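Local coordinates for AB hydrolase-1 domain-containing protein (Streptococcus mutans, PDB 4L9A), which is an alpha/beta hydrolase that probably acts as a carboxylesterase, hydrolysing ester bonds, at residues A[48-53]-A[215-220]; A[77-80]-A[84-87]; A[200-203]-A[208-211]. One frame throughout, in Å; residues are numbered along the deposited sequence.

Contact 1: residues A[48-53]-A[215-220]; sequences SGAGFF and KIRLAL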
ATOM      1  N   SER A  48      -2.242   1.295   0.852  1.00 18.89           N
ATOM      2  CA  SER A  48      -2.532   1.147  -0.557  1.00 17.22           C
ATOM      3  C   SER A  48      -1.593   1.985  -1.405  1.00 22.61           C
ATOM      4  O   SER A  48      -0.795   2.784  -0.890  1.00 21.80           O
ATOM      5  CB  SER A  48      -3.988   1.549  -0.819  1.00 17.11           C
ATOM      6  OG  SER A  48      -4.841   0.642  -0.155  1.00 22.09           O
ATOM      7  N   GLY A  49      -1.681   1.794  -2.712  1.00 24.86           N
ATOM      8  CA  GLY A  49      -0.977   2.657  -3.639  1.00 20.13           C
ATOM      9  C   GLY A  49      -1.850   3.867  -3.898  1.00 31.56           C
ATOM     10  O   GLY A  49      -2.719   4.207  -3.096  1.00 33.76           O
ATOM     11  N   ALA A  50      -1.607   4.521  -5.019  1.00 21.69           N
ATOM     12  CA  ALA A  50      -2.361   5.695  -5.402  1.00 28.89           C
ATOM     13  C   ALA A  50      -3.603   5.145  -6.060  1.00 41.38           C
ATOM     14  O   ALA A  50      -3.537   4.211  -6.860  1.00 56.27           O
ATOM     15  CB  ALA A  50      -1.558   6.568  -6.384  1.00 28.60           C
ATOM     16  N   GLY A  51      -4.744   5.699  -5.710  1.00 35.49           N
ATOM     17  CA  GLY A  51      -5.992   5.149  -6.195  1.00 30.90           C
ATOM     18  C   GLY A  51      -7.088   5.546  -5.245  1.00 26.09           C
ATOM     19  O   GLY A  51      -6.820   6.186  -4.235  1.00 26.52           O
ATOM     20  N   PHE A  52      -8.319   5.162  -5.573  1.00 26.52           N
ATOM     21  CA  PHE A  52      -9.487   5.588  -4.815  1.00 26.79           C
ATOM     22  C   PHE A  52     -10.069   4.447  -4.003  1.00 27.72           C
ATOM     23  O   PHE A  52     -11.003   4.654  -3.241  1.00 24.12           O
ATOM     24  CB  PHE A  52     -10.589   6.119  -5.747  1.00 22.55           C
ATOM     25  CG  PHE A  52     -10.221   7.370  -6.485  1.00 34.20           C
ATOM     26  CD1 PHE A  52      -9.136   8.137  -6.090  1.00 29.62           C
ATOM     27  CD2 PHE A  52     -10.975   7.783  -7.579  1.00 35.29           C
ATOM     28  CE1 PHE A  52      -8.797   9.284  -6.781  1.00 36.54           C
ATOM     29  CE2 PHE A  52     -10.649   8.933  -8.269  1.00 38.41           C
ATOM     30  CZ  PHE A  52      -9.556   9.686  -7.876  1.00 36.82           C
ATOM     31  N   PHE A  53      -9.549   3.236  -4.177  1.00 25.96           N
ATOM     32  CA  PHE A  53     -10.085   2.104  -3.427  1.00 27.68           C
ATOM     33  C   PHE A  53      -9.833   2.253  -1.921  1.00 23.47           C
ATOM     34  O   PHE A  53      -8.790   2.740  -1.505  1.00 22.54           O
ATOM     35  CB  PHE A  53      -9.465   0.791  -3.895  1.00 26.50           C
ATOM     36  CG  PHE A  53      -9.563   0.557  -5.376  1.00 29.08           C
ATOM     37  CD1 PHE A  53     -10.794   0.459  -5.997  1.00 24.52           C
ATOM     38  CD2 PHE A  53      -8.414   0.418  -6.141  1.00 29.93           C
ATOM     39  CE1 PHE A  53     -10.881   0.230  -7.358  1.00 26.78           C
ATOM     40  CE2 PHE A  53      -8.490   0.189  -7.517  1.00 30.25           C
ATOM     41  CZ  PHE A  53      -9.719   0.094  -8.121  1.00 25.44           C
ATOM     42  N   LYS A 215      -4.609  19.830  -4.595  1.00 30.82           N
ATOM     43  CA  LYS A 215      -3.638  18.781  -4.880  1.00 32.45           C
ATOM     44  C   LYS A 215      -4.132  17.522  -4.203  1.00 30.63           C
ATOM     45  O   LYS A 215      -4.373  17.515  -2.991  1.00 30.65           O
ATOM     46  CB  LYS A 215      -2.262  19.138  -4.325  1.00 33.63           C
ATOM     47  CG  LYS A 215      -1.646  20.373  -4.949  1.00 48.48           C
ATOM     48  CD  LYS A 215      -1.519  20.216  -6.452  1.00 53.77           C
ATOM     49  CE  LYS A 215      -1.096  21.527  -7.095  1.00 67.41           C
ATOM     50  NZ  LYS A 215       0.118  22.092  -6.435  1.00 70.59           N
ATOM     51  N   ILE A 216      -4.281  16.456  -4.979  1.00 22.79           N
ATOM     52  CA  ILE A 216      -4.899  15.246  -4.466  1.00 28.28           C
ATOM     53  C   ILE A 216      -3.944  14.469  -3.555  1.00 25.65           C
ATOM     54  O   ILE A 216      -4.373  13.700  -2.688  1.00 26.53           O
ATOM     55  CB  ILE A 216      -5.417  14.357  -5.608  1.00 30.80           C
ATOM     56  CG1 ILE A 216      -6.345  13.271  -5.055  1.00 39.77           C
ATOM     57  CG2 ILE A 216      -4.243  13.761  -6.401  1.00 32.78           C
ATOM     58  CD1 ILE A 216      -7.312  12.725  -6.073  1.00 42.15           C
ATOM     59  N   ARG A 217      -2.648  14.693  -3.712  1.00 22.86           N
ATOM     60  CA  ARG A 217      -1.687  13.927  -2.915  1.00 26.36           C
ATOM     61  C   ARG A 217      -0.475  14.749  -2.492  1.00 21.36           C
ATOM     62  O   ARG A 217      -0.063  15.666  -3.191  1.00 28.70           O
ATOM     63  CB  ARG A 217      -1.228  12.693  -3.688  1.00 43.00           C
ATOM     64  CG  ARG A 217      -0.364  11.734  -2.881  1.00 60.83           C
ATOM     65  CD  ARG A 217      -0.251  10.387  -3.584  1.00 71.63           C
ATOM     66  NE  ARG A 217      -1.572   9.893  -3.965  1.00 79.36           N
ATOM     67  CZ  ARG A 217      -2.134  10.094  -5.155  1.00 75.72           C
ATOM     68  NH1 ARG A 217      -1.486  10.775  -6.097  1.00 68.18           N
ATOM     69  NH2 ARG A 217      -3.344   9.611  -5.402  1.00 74.51           N
ATOM     70  N   LEU A 218       0.095  14.405  -1.348  1.00 26.88           N
ATOM     71  CA  LEU A 218       1.292  15.080  -0.873  1.00 30.50           C
ATOM     72  C   LEU A 218       2.423  14.921  -1.894  1.00 32.35           C
ATOM     73  O   LEU A 218       2.497  13.925  -2.599  1.00 30.10           O
ATOM     74  CB  LEU A 218       1.703  14.528   0.491  1.00 34.77           C
ATOM     75  CG  LEU A 218       2.090  13.048   0.582  1.00 31.96           C
ATOM     76  CD1 LEU A 218       3.564  12.836   0.205  1.00 30.58           C
ATOM     77  CD2 LEU A 218       1.796  12.533   1.992  1.00 34.73           C
ATOM     78  N   ALA A 219       3.293  15.914  -1.989  1.00 37.02           N
ATOM     79  CA  ALA A 219       4.398  15.829  -2.935  1.00 41.72           C
ATOM     80  C   ALA A 219       5.637  15.248  -2.256  1.00 42.48           C
ATOM     81  O   ALA A 219       5.929  15.570  -1.096  1.00 40.07           O
ATOM     82  CB  ALA A 219       4.698  17.199  -3.527  1.00 43.04           C
ATOM     83  N   LEU A 220       6.357  14.387  -2.973  1.00 37.43           N
ATOM     84  CA  LEU A 220       7.604  13.820  -2.454  1.00 37.62           C
ATOM     85  C   LEU A 220       8.785  14.723  -2.770  1.00 46.88           C
ATOM     86  O   LEU A 220       8.829  15.346  -3.830  1.00 49.67           O
ATOM     87  CB  LEU A 220       7.857  12.426  -3.027  1.00 36.20           C
ATOM     88  CG  LEU A 220       7.029  11.261  -2.487  1.00 38.30           C
ATOM     89  CD1 LEU A 220       6.880  11.388  -0.977  1.00 30.53           C
ATOM     90  CD2 LEU A 220       5.676  11.199  -3.149  1.00 50.94           C
TER
HETATM   91  O   HOH W   1      -6.285   9.368  -4.104  1.00 26.69           O
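This is a surface contact between two loops of an alpha/beta hydrolase fold. A50, G51 and F52 meet I216 and R217. Segment 48-53 leaves strand 43-47, where this fold usually has part of its oxyanion hole. A similar role is possible here. Segment 215-220 returns from helix 188-206 toward strand 235-239. No direct hydrogen bond joins the two loops. Their contact is made by two side-chain pairs and one water.

The first pair is A50 with R217. The A50 methyl lies over one face of the guanidinium, 3.6 Å above its plane and offset toward the rim. CB of A50 is 3.7 Å from NH2 of R217. The R217 chain starts with CG anti to its own backbone N (chi1 -173°) and bends at chi3 (-50°), which folds the flat head back across the methyl. The contact is van der Waals in kind.

The second pair is apolar. The I216 CD1 methyl reaches the edge of the F52 ring, near its plane, and CE1 of F52 is 3.8 Å from CD1 of I216. The two side chains cross at about a right angle. The F52 ring also meets Y198 on helix 188-206, with the planes inclined to each other. The ring thus touches both the helix and the 215-220 loop. The backbone of F52 is hydrogen-bonded to G81.

G51 has a strongly extended backbone with phi at 156°, a region accessible mainly to glycine. Its carbonyl accepts a hydrogen bond from water 1 at 3.2 Å between G51 O and the water oxygen. The same water accepts a weak bond from NH2 of R217, and it lies in the plane of the F52 ring, at its edge.

Contact 2: residues A[77-80]-A[84-87]; sequences APNS and PVSN
N79 carries this contact with S86, V85 and P84, and its side-chain amide does most of the work. Its oxygen and its nitrogen both bond to the backbone of S86. S86 N donates to OD1 of N79 at 2.9 Å, while ND2 of N79 donates to O of S86, also at 2.9 Å. The second bond lies in the carbonyl plane of S86, and its acceptor is close to the N79 amide plane. The first is different, with the S86 donor tilted 28° out of the N79 carbonyl plane. Together they fix the rotation of the amide.

The N79 CG branch stands anti to its carbonyl carbon, beside the backbone N (chi1 -63°). This brings the amide alongside the 84-87 backbone. Packing is close here: OD1 of N79 is 3.0 Å from CA of V85. The backbone N of N79 adds a nearly straight bond to O of P84, at 3.0 Å.

N79 is the third residue of a type II beta turn, A77 to S80, with P78 second. Its positive phi of 61° suits that place. The S80 hydroxyl turns back within the turn and donates to O of A77 at 2.8 Å, with a weak backbone bond from S80 N to the same oxygen.

ND2 of N79 also donates to I216 O, so this nitrogen serves two carbonyls. Both segments belong to the loop that runs from strand 71-75 to helix 93-106. P78 packs on W96 of helix 93-106, and N79 and V85 pack on L205 of helix 188-206.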
ATOM      1  N   ALA A  77      -5.587   6.665   2.840  1.00 20.30           N
ATOM      2  CA  ALA A  77      -4.962   7.982   2.714  1.00 22.89           C
ATOM      3  C   ALA A  77      -6.022   9.047   2.438  1.00 18.47           C
ATOM      4  O   ALA A  77      -7.114   8.741   1.956  1.00 21.68           O
ATOM      5  CB  ALA A  77      -3.898   7.974   1.590  1.00 19.87           C
ATOM      6  N   PRO A  78      -5.710  10.308   2.750  1.00 21.79           N
ATOM      7  CA  PRO A  78      -6.631  11.381   2.363  1.00 26.82           C
ATOM      8  C   PRO A  78      -7.006  11.242   0.892  1.00 27.90           C
ATOM      9  O   PRO A  78      -6.200  10.745   0.086  1.00 23.58           O
ATOM     10  CB  PRO A  78      -5.792  12.647   2.582  1.00 26.68           C
ATOM     11  CG  PRO A  78      -4.872  12.272   3.697  1.00 21.98           C
ATOM     12  CD  PRO A  78      -4.523  10.824   3.454  1.00 17.37           C
ATOM     13  N   ASN A  79      -8.213  11.675   0.543  1.00 19.94           N
ATOM     14  CA  ASN A  79      -8.673  11.631  -0.844  1.00 29.10           C
ATOM     15  C   ASN A  79      -8.737  10.230  -1.456  1.00 26.24           C
ATOM     16  O   ASN A  79      -8.667  10.063  -2.685  1.00 22.61           O
ATOM     17  CB  ASN A  79      -7.803  12.526  -1.726  1.00 24.85           C
ATOM     18  CG  ASN A  79      -7.880  13.984  -1.325  1.00 24.38           C
ATOM     19  OD1 ASN A  79      -8.953  14.504  -0.996  1.00 26.31           O
ATOM     20  ND2 ASN A  79      -6.737  14.661  -1.357  1.00 22.92           N
ATOM     21  N   SER A  80      -8.863   9.222  -0.608  1.00 18.48           N
ATOM     22  CA  SER A  80      -9.044   7.866  -1.103  1.00 19.50           C
ATOM     23  C   SER A  80     -10.013   7.088  -0.239  1.00 20.75           C
ATOM     24  O   SER A  80     -10.136   7.350   0.959  1.00 23.59           O
ATOM     25  CB  SER A  80      -7.705   7.126  -1.134  1.00 31.83           C
ATOM     26  OG  SER A  80      -7.381   6.660   0.157  1.00 36.77           O
ATOM     27  N   PRO A  84     -11.557  11.326   4.423  1.00 21.23           N
ATOM     28  CA  PRO A  84     -12.130  12.572   3.904  1.00 22.27           C
ATOM     29  C   PRO A  84     -11.348  13.121   2.707  1.00 26.06           C
ATOM     30  O   PRO A  84     -10.152  12.822   2.519  1.00 21.22           O
ATOM     31  CB  PRO A  84     -12.008  13.541   5.091  1.00 20.77           C
ATOM     32  CG  PRO A  84     -11.896  12.662   6.310  1.00 19.58           C
ATOM     33  CD  PRO A  84     -11.090  11.469   5.813  1.00 18.75           C
ATOM     34  N   VAL A  85     -12.023  13.911   1.884  1.00 21.24           N
ATOM     35  CA  VAL A  85     -11.309  14.670   0.870  1.00 23.06           C
ATOM     36  C   VAL A  85     -10.868  16.008   1.464  1.00 27.59           C
ATOM     37  O   VAL A  85     -11.593  16.623   2.256  1.00 27.39           O
ATOM     38  CB  VAL A  85     -12.124  14.870  -0.426  1.00 25.78           C
ATOM     39  CG1 VAL A  85     -12.494  13.514  -1.042  1.00 21.57           C
ATOM     40  CG2 VAL A  85     -13.363  15.688  -0.164  1.00 27.97           C
ATOM     41  N   SER A  86      -9.663  16.433   1.093  1.00 25.38           N
ATOM     42  CA  SER A  86      -9.089  17.685   1.560  1.00 25.51           C
ATOM     43  C   SER A  86      -7.879  18.022   0.684  1.00 31.26           C
ATOM     44  O   SER A  86      -7.248  17.128   0.106  1.00 26.51           O
ATOM     45  CB  SER A  86      -8.651  17.570   3.023  1.00 23.78           C
ATOM     46  OG  SER A  86      -7.615  16.608   3.173  1.00 27.12           O
ATOM     47  N   ASN A  87      -7.560  19.309   0.583  1.00 29.74           N
ATOM     48  CA  ASN A  87      -6.378  19.723  -0.161  1.00 21.43           C
ATOM     49  C   ASN A  87      -5.130  19.156   0.507  1.00 30.74           C
ATOM     50  O   ASN A  87      -4.972  19.283   1.725  1.00 26.77           O
ATOM     51  CB  ASN A  87      -6.283  21.243  -0.216  1.00 22.87           C
ATOM     52  CG  ASN A  87      -5.333  21.719  -1.305  1.00 30.26           C
ATOM     53  OD1 ASN A  87      -4.551  20.932  -1.842  1.00 29.61           O
ATOM     54  ND2 ASN A  87      -5.415  22.991  -1.650  1.00 31.09           N
TER

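Contact 3: residues A[200-203]-A[208-211]; sequences YCQR and VQSL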
ATOM      1  N   TYR A 200     -17.643   6.047  -4.073  1.00 30.07           N
ATOM      2  CA  TYR A 200     -17.927   6.962  -2.972  1.00 32.96           C
ATOM      3  C   TYR A 200     -16.834   8.021  -2.947  1.00 32.11           C
ATOM      4  O   TYR A 200     -17.112   9.212  -2.885  1.00 30.61           O
ATOM      5  CB  TYR A 200     -17.955   6.206  -1.649  1.00 33.82           C
ATOM      6  CG  TYR A 200     -17.911   7.089  -0.423  1.00 33.23           C
ATOM      7  CD1 TYR A 200     -16.698   7.444   0.160  1.00 31.38           C
ATOM      8  CD2 TYR A 200     -19.086   7.560   0.159  1.00 41.97           C
ATOM      9  CE1 TYR A 200     -16.653   8.243   1.286  1.00 32.42           C
ATOM     10  CE2 TYR A 200     -19.057   8.363   1.284  1.00 39.71           C
ATOM     11  CZ  TYR A 200     -17.844   8.698   1.844  1.00 37.23           C
ATOM     12  OH  TYR A 200     -17.816   9.496   2.960  1.00 34.55           O
ATOM     13  N   CYS A 201     -15.585   7.573  -3.011  1.00 23.12           N
ATOM     14  CA  CYS A 201     -14.449   8.488  -3.055  1.00 22.56           C
ATOM     15  C   CYS A 201     -14.556   9.489  -4.221  1.00 26.24           C
ATOM     16  O   CYS A 201     -14.412  10.706  -4.037  1.00 25.85           O
ATOM     17  CB  CYS A 201     -13.143   7.696  -3.172  1.00 20.02           C
ATOM     18  SG  CYS A 201     -11.702   8.755  -3.242  1.00 24.22           S
ATOM     19  N   GLN A 202     -14.799   8.981  -5.426  1.00 26.07           N
ATOM     20  CA  GLN A 202     -14.887   9.856  -6.595  1.00 23.16           C
ATOM     21  C   GLN A 202     -16.018  10.866  -6.464  1.00 26.28           C
ATOM     22  O   GLN A 202     -15.895  12.023  -6.874  1.00 28.13           O
ATOM     23  CB  GLN A 202     -15.073   9.045  -7.877  1.00 26.05           C
ATOM     24  CG  GLN A 202     -15.328   9.927  -9.114  1.00 33.31           C
ATOM     25  CD  GLN A 202     -14.081  10.694  -9.542  1.00 40.64           C
ATOM     26  OE1 GLN A 202     -13.879  11.856  -9.170  1.00 36.85           O
ATOM     27  NE2 GLN A 202     -13.235  10.040 -10.326  1.00 34.50           N
ATOM     28  N   ARG A 203     -17.127  10.421  -5.892  1.00 24.05           N
ATOM     29  CA  ARG A 203     -18.244  11.314  -5.639  1.00 25.76           C
ATOM     30  C   ARG A 203     -17.821  12.472  -4.724  1.00 32.49           C
ATOM     31  O   ARG A 203     -18.073  13.637  -5.037  1.00 31.71           O
ATOM     32  CB  ARG A 203     -19.409  10.528  -5.042  1.00 34.78           C
ATOM     33  CG  ARG A 203     -20.634  11.367  -4.721  1.00 54.95           C
ATOM     34  CD  ARG A 203     -21.847  10.487  -4.433  1.00 68.56           C
ATOM     35  NE  ARG A 203     -21.607   9.469  -3.403  1.00 76.11           N
ATOM     36  CZ  ARG A 203     -21.419   8.172  -3.651  1.00 78.73           C
ATOM     37  NH1 ARG A 203     -21.439   7.717  -4.899  1.00 80.93           N
ATOM     38  NH2 ARG A 203     -21.214   7.325  -2.649  1.00 75.78           N
ATOM     39  N   VAL A 208     -14.292  18.906  -4.849  1.00 28.32           N
ATOM     40  CA  VAL A 208     -13.070  19.705  -4.709  1.00 33.61           C
ATOM     41  C   VAL A 208     -12.030  19.621  -5.838  1.00 40.22           C
ATOM     42  O   VAL A 208     -11.224  20.539  -6.007  1.00 40.24           O
ATOM     43  CB  VAL A 208     -12.349  19.366  -3.395  1.00 34.59           C
ATOM     44  CG1 VAL A 208     -13.203  19.764  -2.223  1.00 36.91           C
ATOM     45  CG2 VAL A 208     -12.009  17.886  -3.347  1.00 31.59           C
ATOM     46  N   GLN A 209     -12.031  18.538  -6.606  1.00 36.69           N
ATOM     47  CA  GLN A 209     -10.881  18.275  -7.469  1.00 44.52           C
ATOM     48  C   GLN A 209     -10.670  19.296  -8.594  1.00 52.23           C
ATOM     49  O   GLN A 209      -9.565  19.423  -9.115  1.00 52.90           O
ATOM     50  CB  GLN A 209     -10.912  16.849  -8.016  1.00 45.81           C
ATOM     51  CG  GLN A 209     -12.070  16.553  -8.929  1.00 49.57           C
ATOM     52  CD  GLN A 209     -12.140  15.086  -9.272  1.00 52.23           C
ATOM     53  OE1 GLN A 209     -11.203  14.328  -9.003  1.00 48.41           O
ATOM     54  NE2 GLN A 209     -13.251  14.672  -9.870  1.00 60.77           N
ATOM     55  N   SER A 210     -11.713  20.036  -8.950  1.00 52.13           N
ATOM     56  CA  SER A 210     -11.602  21.031 -10.011  1.00 56.42           C
ATOM     57  C   SER A 210     -11.278  22.424  -9.482  1.00 60.17           C
ATOM     58  O   SER A 210     -11.263  23.394 -10.244  1.00 62.74           O
ATOM     59  CB  SER A 210     -12.884  21.069 -10.838  1.00 54.60           C
ATOM     60  OG  SER A 210     -13.169  19.789 -11.340  1.00 62.34           O
ATOM     61  N   LEU A 211     -11.026  22.527  -8.181  1.00 49.67           N
ATOM     62  CA  LEU A 211     -10.615  23.798  -7.598  1.00 47.08           C
ATOM     63  C   LEU A 211      -9.130  24.080  -7.838  1.00 50.11           C
ATOM     64  O   LEU A 211      -8.305  23.162  -7.836  1.00 46.42           O
ATOM     65  CB  LEU A 211     -10.950  23.833  -6.114  1.00 45.06           C
ATOM     66  CG  LEU A 211     -12.452  23.736  -5.856  1.00 42.48           C
ATOM     67  CD1 LEU A 211     -12.766  23.693  -4.361  1.00 48.83           C
ATOM     68  CD2 LEU A 211     -13.166  24.904  -6.530  1.00 46.83           C
TER
HETATM   69  O   HOH W   2     -10.687  11.647 -10.888  1.00 43.35           O
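Q202 and Q209 meet through their side-chain amides. NE2 of Q209 donates to OE1 of Q202 at 3.0 Å. The bond is bent, with an N-H...O angle of 138°, and the donor is tilted out of the Q202 carbonyl plane. The amide planes are 54° apart, so the two groups do not form a flat reciprocal pair. Water 2 bridges the remaining two amide atoms. It accepts from NE2 of Q202 at 3.1 Å and donates a weak bond to OE1 of Q209. Direct bond and water close a ring through both amides.

The two chains reach this point differently. The CB of Q202 points away from the loop, and a bend at chi2 (71°) brings its amide back. The CB of Q209 points toward the helix, and the chain runs extended beyond CG.

Further out, Q209 sits in a type I beta turn from V208 to L211, held by a bond from L211 N to O of V208. V208 packs on V85 and F214. On the helix, Q202 also touches F52. The arrangement joins the last turns of helix 188-206 to the loop that follows. Helices placed between strands 134-141 and 235-239 are consistent with the cap of an alpha/beta hydrolase.

In the fold
The three contacts form one continuous patch on the same side of the chain's centre. Contacts 1 and 2 have centres about 8 Å apart, contacts 2 and 3 about 9 Å, and contacts 1 and 3 about 13 Å. Segment 215-220 joins contacts 1 and 2 by two probable hydrogen bonds, one from N79 ND2 to I216 O and one from K215 N to OD1 of N87 at 3.0 Å. F52 links contact 1 to contact 3, with its CE2 3.5 Å from NE2 of Q202. C201 SG packs against N79 and S80. The patch thus unites loops after strands 43-47 and 71-75, the probable cap and the loop from helix 188-206 to strand 235-239. Segment 48-53 probably borders the active site.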